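Local structure of alpha-acetolactate decarboxylase (6J3D) at residues A[105-110]-A[218-223]; A[134-139]-A[181-186]. The protein probably catalyses the decarboxylation of (2S)-2-acetolactate to (R)-acetoin, a step of butanediol biosynthesis, and carries a zinc ion. All coordinates share one frame; numbering follows the deposited sequence.

Contact 1: residues A[105-110]-A[218-223]; sequences DMTHKI and DCTVTI
On the face of the sheet that carries T107, K109, T220 and T222, the long side chain of K109 lies alongside T220, both pointing the same way. The lysine chain bends at chi2 (-119°) and again near its end, which brings NZ down to donate a hydrogen bond of 2.8 Å to T220 OG1. T220 turns its other branch toward T107, and the two methyls meet with CG2 of T107 3.7 Å from CG2 of T220. T107 also runs beside T222, its hydroxyl oxygen OG1 resting against the methyl CG2 of that threonine.

The opposite face is apolar along much of its length. In one of its two deposited conformers the thioether chain of M106 folds over at chi3 (-86°), setting CE 3.5 Å from CG2 of I223. Farther along, I110 crosses V221 diagonally, CD1 against CG2 at 3.8 Å. Helix 116-126 covers this face, with F119 on I110 and V221, I123 on I223 and E122 on H108.

Between the faces the antiparallel backbones are joined by paired bonds at M106-I223, H108-V221 and I110-C219; the one from I110 N to C219 O is nearly straight (174°). At the start of the strand D105 and M106 both face I223 in a classic beta bulge: I223 O takes a bond from M106 N and a weak one from D105 N, while D105 OD2 accepts from the backbone of Q225.

The chemistry thus divides by face: the lysine-threonine bond sits on the more exposed one, at its K109 end, and the methyl contacts on the one packed against helix 116-126.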
ATOM      1  N   ASP A 105       8.910 -17.219  12.267  1.00 25.84           N
ATOM      2  CA  ASP A 105       9.185 -16.441  13.455  1.00 26.48           C
ATOM      3  C   ASP A 105       8.397 -16.877  14.719  1.00 25.71           C
ATOM      4  O   ASP A 105       8.863 -16.662  15.854  1.00 26.29           O
ATOM      5  CB  ASP A 105       8.933 -14.957  13.143  1.00 26.54           C
ATOM      6  CG  ASP A 105       9.633 -14.508  11.858  1.00 30.88           C
ATOM      7  OD1 ASP A 105      10.714 -15.057  11.500  1.00 33.81           O
ATOM      8  OD2 ASP A 105       9.075 -13.633  11.167  1.00 29.80           O
ATOM      9  N   MET A 106       7.189 -17.399  14.522  1.00 23.40           N
ATOM     10  CA  MET A 106       6.367 -17.956  15.593  0.50 24.05           C
ATOM     11  C   MET A 106       5.866 -19.320  15.149  1.00 22.59           C
ATOM     12  O   MET A 106       5.522 -19.494  13.969  1.00 19.61           O
ATOM     13  CB  MET A 106       5.156 -17.060  15.881  0.50 24.35           C
ATOM     14  CG  MET A 106       5.480 -15.672  16.449  0.50 28.24           C
ATOM     15  SD  MET A 106       4.186 -14.408  16.176  0.50 35.62           S
ATOM     16  CE  MET A 106       4.599 -13.773  14.555  0.50 29.99           C
ATOM     17  N   THR A 107       5.789 -20.244  16.091  1.00 22.83           N
ATOM     18  CA  THR A 107       5.228 -21.565  15.864  1.00 22.83           C
ATOM     19  C   THR A 107       4.217 -21.889  16.952  1.00 24.24           C
ATOM     20  O   THR A 107       4.441 -21.557  18.136  1.00 25.40           O
ATOM     21  CB  THR A 107       6.313 -22.629  15.845  1.00 24.26           C
ATOM     22  OG1 THR A 107       7.311 -22.275  14.862  1.00 25.98           O
ATOM     23  CG2 THR A 107       5.711 -23.957  15.498  1.00 24.07           C
ATOM     24  N   HIS A 108       3.127 -22.551  16.582  1.00 23.59           N
ATOM     25  CA  HIS A 108       2.093 -22.947  17.559  1.00 26.11           C
ATOM     26  C   HIS A 108       1.473 -24.255  17.103  1.00 24.74           C
ATOM     27  O   HIS A 108       1.092 -24.373  15.941  1.00 24.16           O
ATOM     28  CB  HIS A 108       1.025 -21.833  17.631  1.00 25.93           C
ATOM     29  CG  HIS A 108      -0.000 -22.046  18.696  1.00 32.77           C
ATOM     30  ND1 HIS A 108       0.310 -22.045  20.042  1.00 40.91           N
ATOM     31  CD2 HIS A 108      -1.324 -22.324  18.615  1.00 35.59           C
ATOM     32  CE1 HIS A 108      -0.777 -22.323  20.741  1.00 42.67           C
ATOM     33  NE2 HIS A 108      -1.785 -22.489  19.899  1.00 41.43           N
ATOM     34  N   LYS A 109       1.318 -25.206  18.019  1.00 24.60           N
ATOM     35  CA  LYS A 109       0.673 -26.469  17.730  1.00 25.06           C
ATOM     36  C   LYS A 109      -0.800 -26.429  18.122  1.00 23.95           C
ATOM     37  O   LYS A 109      -1.161 -25.885  19.184  1.00 23.81           O
ATOM     38  CB  LYS A 109       1.399 -27.610  18.457  1.00 27.59           C
ATOM     39  CG  LYS A 109       2.927 -27.631  18.138  1.00 32.14           C
ATOM     40  CD  LYS A 109       3.434 -28.889  17.457  1.00 38.03           C
ATOM     41  CE  LYS A 109       4.767 -28.592  16.677  1.00 40.45           C
ATOM     42  NZ  LYS A 109       4.962 -29.377  15.380  1.00 37.29           N
ATOM     43  N   ILE A 110      -1.642 -27.028  17.287  1.00 21.31           N
ATOM     44  CA  ILE A 110      -3.064 -27.090  17.577  1.00 22.02           C
ATOM     45  C   ILE A 110      -3.427 -28.579  17.501  1.00 21.05           C
ATOM     46  O   ILE A 110      -3.295 -29.181  16.438  1.00 21.92           O
ATOM     47  CB  ILE A 110      -3.877 -26.198  16.618  1.00 22.18           C
ATOM     48  CG1 ILE A 110      -3.688 -24.727  16.997  1.00 22.74           C
ATOM     49  CG2 ILE A 110      -5.385 -26.511  16.721  1.00 24.95           C
ATOM     50  CD1 ILE A 110      -4.061 -23.757  15.953  1.00 25.18           C
ATOM     51  N   ASP A 218      -5.296 -31.335  13.875  1.00 19.50           N
ATOM     52  CA  ASP A 218      -3.939 -31.676  14.373  1.00 19.90           C
ATOM     53  C   ASP A 218      -2.936 -31.044  13.425  1.00 19.12           C
ATOM     54  O   ASP A 218      -2.615 -31.620  12.366  1.00 17.75           O
ATOM     55  CB  ASP A 218      -3.683 -33.203  14.410  1.00 20.90           C
ATOM     56  CG  ASP A 218      -4.463 -33.901  15.431  1.00 25.67           C
ATOM     57  OD1 ASP A 218      -3.967 -33.995  16.595  1.00 26.72           O
ATOM     58  OD2 ASP A 218      -5.527 -34.466  15.060  1.00 28.56           O
ATOM     59  N   CYS A 219      -2.495 -29.850  13.783  1.00 17.83           N
ATOM     60  CA  CYS A 219      -1.830 -28.904  12.887  1.00 19.03           C
ATOM     61  C   CYS A 219      -0.690 -28.200  13.560  1.00 18.93           C
ATOM     62  O   CYS A 219      -0.712 -28.052  14.774  1.00 19.78           O
ATOM     63  CB  CYS A 219      -2.828 -27.820  12.420  1.00 18.62           C
ATOM     64  SG  CYS A 219      -4.142 -28.521  11.426  1.00 22.43           S
ATOM     65  N   THR A 220       0.304 -27.791  12.771  1.00 16.58           N
ATOM     66  CA  THR A 220       1.351 -26.890  13.188  1.00 16.59           C
ATOM     67  C   THR A 220       1.176 -25.590  12.429  1.00 16.30           C
ATOM     68  O   THR A 220       1.076 -25.599  11.212  1.00 15.86           O
ATOM     69  CB  THR A 220       2.752 -27.447  12.927  1.00 16.53           C
ATOM     70  OG1 THR A 220       2.923 -28.668  13.657  1.00 20.38           O
ATOM     71  CG2 THR A 220       3.832 -26.448  13.439  1.00 20.74           C
ATOM     72  N   VAL A 221       1.151 -24.476  13.157  1.00 16.18           N
ATOM     73  CA  VAL A 221       0.966 -23.169  12.559  1.00 16.36           C
ATOM     74  C   VAL A 221       2.300 -22.454  12.682  1.00 16.54           C
ATOM     75  O   VAL A 221       2.894 -22.432  13.766  1.00 17.28           O
ATOM     76  CB  VAL A 221      -0.113 -22.340  13.260  1.00 17.06           C
ATOM     77  CG1 VAL A 221      -0.273 -20.935  12.593  1.00 16.28           C
ATOM     78  CG2 VAL A 221      -1.437 -23.122  13.251  1.00 19.23           C
ATOM     79  N   THR A 222       2.753 -21.885  11.568  1.00 16.16           N
ATOM     80  CA  THR A 222       3.929 -21.016  11.542  1.00 16.08           C
ATOM     81  C   THR A 222       3.563 -19.678  10.960  1.00 15.55           C
ATOM     82  O   THR A 222       2.761 -19.590  10.056  1.00 14.60           O
ATOM     83  CB  THR A 222       5.140 -21.679  10.830  1.00 17.91           C
ATOM     84  OG1 THR A 222       4.782 -22.161   9.527  1.00 19.38           O
ATOM     85  CG2 THR A 222       5.619 -22.897  11.630  1.00 17.01           C
ATOM     86  N   ILE A 223       4.137 -18.637  11.556  1.00 15.24           N
ATOM     87  CA  ILE A 223       3.863 -17.245  11.209  1.00 14.96           C
ATOM     88  C   ILE A 223       5.175 -16.520  10.962  1.00 15.60           C
ATOM     89  O   ILE A 223       6.142 -16.608  11.741  1.00 15.92           O
ATOM     90  CB  ILE A 223       3.066 -16.533  12.294  1.00 16.49           C
ATOM     91  CG1 ILE A 223       1.795 -17.302  12.609  1.00 19.91           C
ATOM     92  CG2 ILE A 223       2.729 -15.054  11.888  1.00 18.40           C
ATOM     93  CD1 ILE A 223       1.065 -16.822  13.809  1.00 23.52           C
TER

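Contact 2: residues A[134-139]-A[181-186]; sequences YAIRID and GFLTPA
Y134 opens the pairing with L183, its backbone N and O both bonded to that residue; the bond from L183 N to Y134 O measures 2.8 Å. The tyrosine CB packs on L183 CG at 4.0 Å, and L183 CB approaches the phenol ring at its edge, near the ring plane. With CG set beside its own backbone N (chi1 -56°), the ring leans past the leucine, and the hydroxyl hydrogen-bonds to the carbonyl oxygen of S129.

A135 sits across from F182 on the other face, in a non-hydrogen-bonded pair. Its methyl CB meets CE1 of the phenylalanine at 3.9 Å, approaching the ring obliquely, while Y134 O lies at the edge of the same ring, 3.6 Å from CD1. T100 touches both A135 and F182 on this face.

I136 returns to the face of Y134 and L183. CG1 is anti to the backbone N (chi1 -170°), which leaves the branch methyl CG2 between N and the carbonyl carbon, directed at L183 CD2 3.8 Å away. Its main chain pairs with G181: I136 N donates to G181 O at 2.8 Å, and I136 O accepts from G181 N.

Beyond I136 the pairing passes to earlier residues of strand 175-184, I138 bonding through its backbone to I179. R137 NE donates to D139 OD1 at 2.9 Å, in the guanidinium plane and on the syn lone pair; R137 NH1 also forms a salt bridge with D73, and D139 OD1 accepts from T178.

The F182 side chain lies about 5 Å from that of zinc ligand H197. The backbones of A135 and F182 bond outward to S224 and H197, those of Y134, I136, G181 and L183 across the join, leaving a buried apolar contact with its backbone polar groups engaged, beside a strand carrying zinc ligands.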
ATOM      1  N   TYR A 134       1.651 -10.278   7.906  1.00 14.08           N
ATOM      2  CA  TYR A 134       2.175 -11.630   8.255  1.00 13.18           C
ATOM      3  C   TYR A 134       1.914 -12.595   7.149  1.00 12.99           C
ATOM      4  O   TYR A 134       0.946 -12.478   6.429  1.00 15.31           O
ATOM      5  CB  TYR A 134       1.523 -12.195   9.514  1.00 13.99           C
ATOM      6  CG  TYR A 134       1.644 -11.283  10.730  1.00 13.02           C
ATOM      7  CD1 TYR A 134       0.708 -10.286  10.974  1.00 14.36           C
ATOM      8  CD2 TYR A 134       2.697 -11.416  11.613  1.00 15.65           C
ATOM      9  CE1 TYR A 134       0.840  -9.422  12.061  1.00 14.94           C
ATOM     10  CE2 TYR A 134       2.828 -10.549  12.693  1.00 14.55           C
ATOM     11  CZ  TYR A 134       1.910  -9.580  12.902  1.00 13.79           C
ATOM     12  OH  TYR A 134       1.999  -8.711  13.963  1.00 16.57           O
ATOM     13  N   ALA A 135       2.803 -13.545   7.003  1.00 13.64           N
ATOM     14  CA  ALA A 135       2.552 -14.740   6.217  1.00 12.75           C
ATOM     15  C   ALA A 135       2.235 -15.830   7.215  1.00 13.52           C
ATOM     16  O   ALA A 135       2.802 -15.839   8.318  1.00 13.19           O
ATOM     17  CB  ALA A 135       3.787 -15.088   5.405  1.00 14.26           C
ATOM     18  N   ILE A 136       1.300 -16.697   6.879  1.00 12.91           N
ATOM     19  CA  ILE A 136       0.900 -17.800   7.758  1.00 13.57           C
ATOM     20  C   ILE A 136       0.867 -19.130   7.015  1.00 12.62           C
ATOM     21  O   ILE A 136       0.476 -19.178   5.838  1.00 12.04           O
ATOM     22  CB  ILE A 136      -0.427 -17.468   8.447  1.00 14.53           C
ATOM     23  CG1 ILE A 136      -0.747 -18.467   9.544  1.00 17.09           C
ATOM     24  CG2 ILE A 136      -1.561 -17.432   7.483  1.00 16.39           C
ATOM     25  CD1 ILE A 136      -1.749 -17.877  10.548  1.00 18.20           C
ATOM     26  N   ARG A 137       1.282 -20.205   7.713  1.00 13.57           N
ATOM     27  CA  ARG A 137       1.230 -21.537   7.172  1.00 13.61           C
ATOM     28  C   ARG A 137       0.641 -22.458   8.194  1.00 13.93           C
ATOM     29  O   ARG A 137       1.047 -22.414   9.364  1.00 15.03           O
ATOM     30  CB  ARG A 137       2.612 -22.055   6.814  1.00 13.76           C
ATOM     31  CG  ARG A 137       2.648 -23.451   6.264  1.00 15.20           C
ATOM     32  CD  ARG A 137       3.988 -23.703   5.564  1.00 16.66           C
ATOM     33  NE  ARG A 137       4.084 -25.093   5.142  1.00 17.25           N
ATOM     34  CZ  ARG A 137       5.070 -25.631   4.422  1.00 19.47           C
ATOM     35  NH1 ARG A 137       6.066 -24.892   3.966  1.00 21.35           N
ATOM     36  NH2 ARG A 137       5.032 -26.937   4.158  1.00 20.94           N
ATOM     37  N   ILE A 138      -0.278 -23.321   7.753  1.00 14.39           N
ATOM     38  CA  ILE A 138      -0.865 -24.317   8.631  1.00 15.05           C
ATOM     39  C   ILE A 138      -0.679 -25.670   7.974  1.00 14.10           C
ATOM     40  O   ILE A 138      -1.229 -25.889   6.893  1.00 14.91           O
ATOM     41  CB  ILE A 138      -2.351 -24.073   8.872  1.00 14.96           C
ATOM     42  CG1 ILE A 138      -2.631 -22.655   9.325  1.00 18.99           C
ATOM     43  CG2 ILE A 138      -2.889 -25.117   9.905  1.00 16.60           C
ATOM     44  CD1 ILE A 138      -4.088 -22.273   9.082  1.00 24.20           C
ATOM     45  N   ASP A 139       0.045 -26.571   8.621  1.00 14.66           N
ATOM     46  CA  ASP A 139       0.252 -27.911   8.051  1.00 14.30           C
ATOM     47  C   ASP A 139      -0.413 -28.941   8.914  1.00 15.22           C
ATOM     48  O   ASP A 139      -0.272 -28.891  10.104  1.00 15.80           O
ATOM     49  CB  ASP A 139       1.713 -28.279   8.036  1.00 16.40           C
ATOM     50  CG  ASP A 139       2.535 -27.398   7.173  1.00 21.80           C
ATOM     51  OD1 ASP A 139       2.140 -27.106   6.014  1.00 23.18           O
ATOM     52  OD2 ASP A 139       3.514 -26.830   7.751  1.00 29.41           O
ATOM     53  N   GLY A 181      -1.096 -18.376   3.455  1.00 12.04           N
ATOM     54  CA  GLY A 181      -1.592 -17.099   3.018  1.00 12.32           C
ATOM     55  C   GLY A 181      -1.014 -15.961   3.801  1.00 12.12           C
ATOM     56  O   GLY A 181       0.025 -16.085   4.428  1.00 12.58           O
ATOM     57  N   PHE A 182      -1.766 -14.871   3.792  1.00 12.44           N
ATOM     58  CA  PHE A 182      -1.307 -13.623   4.358  1.00 12.68           C
ATOM     59  C   PHE A 182      -2.352 -13.004   5.249  1.00 12.44           C
ATOM     60  O   PHE A 182      -3.556 -13.145   5.007  1.00 12.82           O
ATOM     61  CB  PHE A 182      -0.931 -12.657   3.232  1.00 12.70           C
ATOM     62  CG  PHE A 182       0.218 -13.108   2.411  1.00 12.89           C
ATOM     63  CD1 PHE A 182       1.504 -12.942   2.866  1.00 13.82           C
ATOM     64  CD2 PHE A 182       0.017 -13.749   1.190  1.00 14.20           C
ATOM     65  CE1 PHE A 182       2.591 -13.378   2.074  1.00 14.88           C
ATOM     66  CE2 PHE A 182       1.093 -14.176   0.435  1.00 15.68           C
ATOM     67  CZ  PHE A 182       2.347 -14.022   0.874  1.00 14.10           C
ATOM     68  N   LEU A 183      -1.879 -12.287   6.280  1.00 12.98           N
ATOM     69  CA  LEU A 183      -2.723 -11.500   7.174  1.00 13.19           C
ATOM     70  C   LEU A 183      -2.383 -10.037   6.878  1.00 14.67           C
ATOM     71  O   LEU A 183      -1.204  -9.667   6.945  1.00 15.23           O
ATOM     72  CB  LEU A 183      -2.385 -11.824   8.618  1.00 15.18           C
ATOM     73  CG  LEU A 183      -2.318 -13.245   9.111  1.00 20.02           C
ATOM     74  CD1 LEU A 183      -2.411 -13.159  10.624  1.00 21.93           C
ATOM     75  CD2 LEU A 183      -3.276 -14.180   8.482  1.00 23.44           C
ATOM     76  N   THR A 184      -3.386  -9.270   6.441  1.00 13.98           N
ATOM     77  CA  THR A 184      -3.227  -7.912   5.926  1.00 14.80           C
ATOM     78  C   THR A 184      -3.960  -6.936   6.826  1.00 15.34           C
ATOM     79  O   THR A 184      -5.151  -7.119   7.147  1.00 16.03           O
ATOM     80  CB  THR A 184      -3.791  -7.819   4.515  1.00 14.52           C
ATOM     81  OG1 THR A 184      -3.019  -8.682   3.655  1.00 17.30           O
ATOM     82  CG2 THR A 184      -3.709  -6.434   3.987  1.00 15.20           C
ATOM     83  N   PRO A 185      -3.260  -5.882   7.255  1.00 15.44           N
ATOM     84  CA  PRO A 185      -3.933  -4.859   8.068  1.00 16.30           C
ATOM     85  C   PRO A 185      -5.002  -4.065   7.284  1.00 16.88           C
ATOM     86  O   PRO A 185      -4.952  -3.946   6.056  1.00 15.43           O
ATOM     87  CB  PRO A 185      -2.795  -3.937   8.494  1.00 17.96           C
ATOM     88  CG  PRO A 185      -1.575  -4.415   7.927  1.00 19.81           C
ATOM     89  CD  PRO A 185      -1.837  -5.595   7.058  1.00 15.47           C
ATOM     90  N   ALA A 186      -5.987  -3.542   8.002  1.00 19.28           N
ATOM     91  CA  ALA A 186      -7.099  -2.862   7.344  1.00 20.31           C
ATOM     92  C   ALA A 186      -6.724  -1.670   6.471  1.00 20.43           C
ATOM     93  O   ALA A 186      -7.428  -1.402   5.471  1.00 20.70           O
ATOM     94  CB  ALA A 186      -8.142  -2.461   8.412  1.00 22.24           C
TER

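How the contacts relate
Strands 133-139 and 219-232 are neighbours in the same sheet, so contacts 1 and 2 follow one another across it: 106-110, 219-232, 133-139, then 175-184. Their centres are 12 Å apart, and backbone bonds such as T222 N to R137 O, 2.8 Å, link them directly. Contact 1 is the more peripheral, with its centre about 19 Å from that of the chain, and combines exposed polar side chains with a helix-covered apolar face. Contact 2, at about 9 Å, has only buried residues meeting across it and approaches the zinc site. I223 and Y134 join the apolar sides of both, CG2 of I223 touching CD2 of Y134.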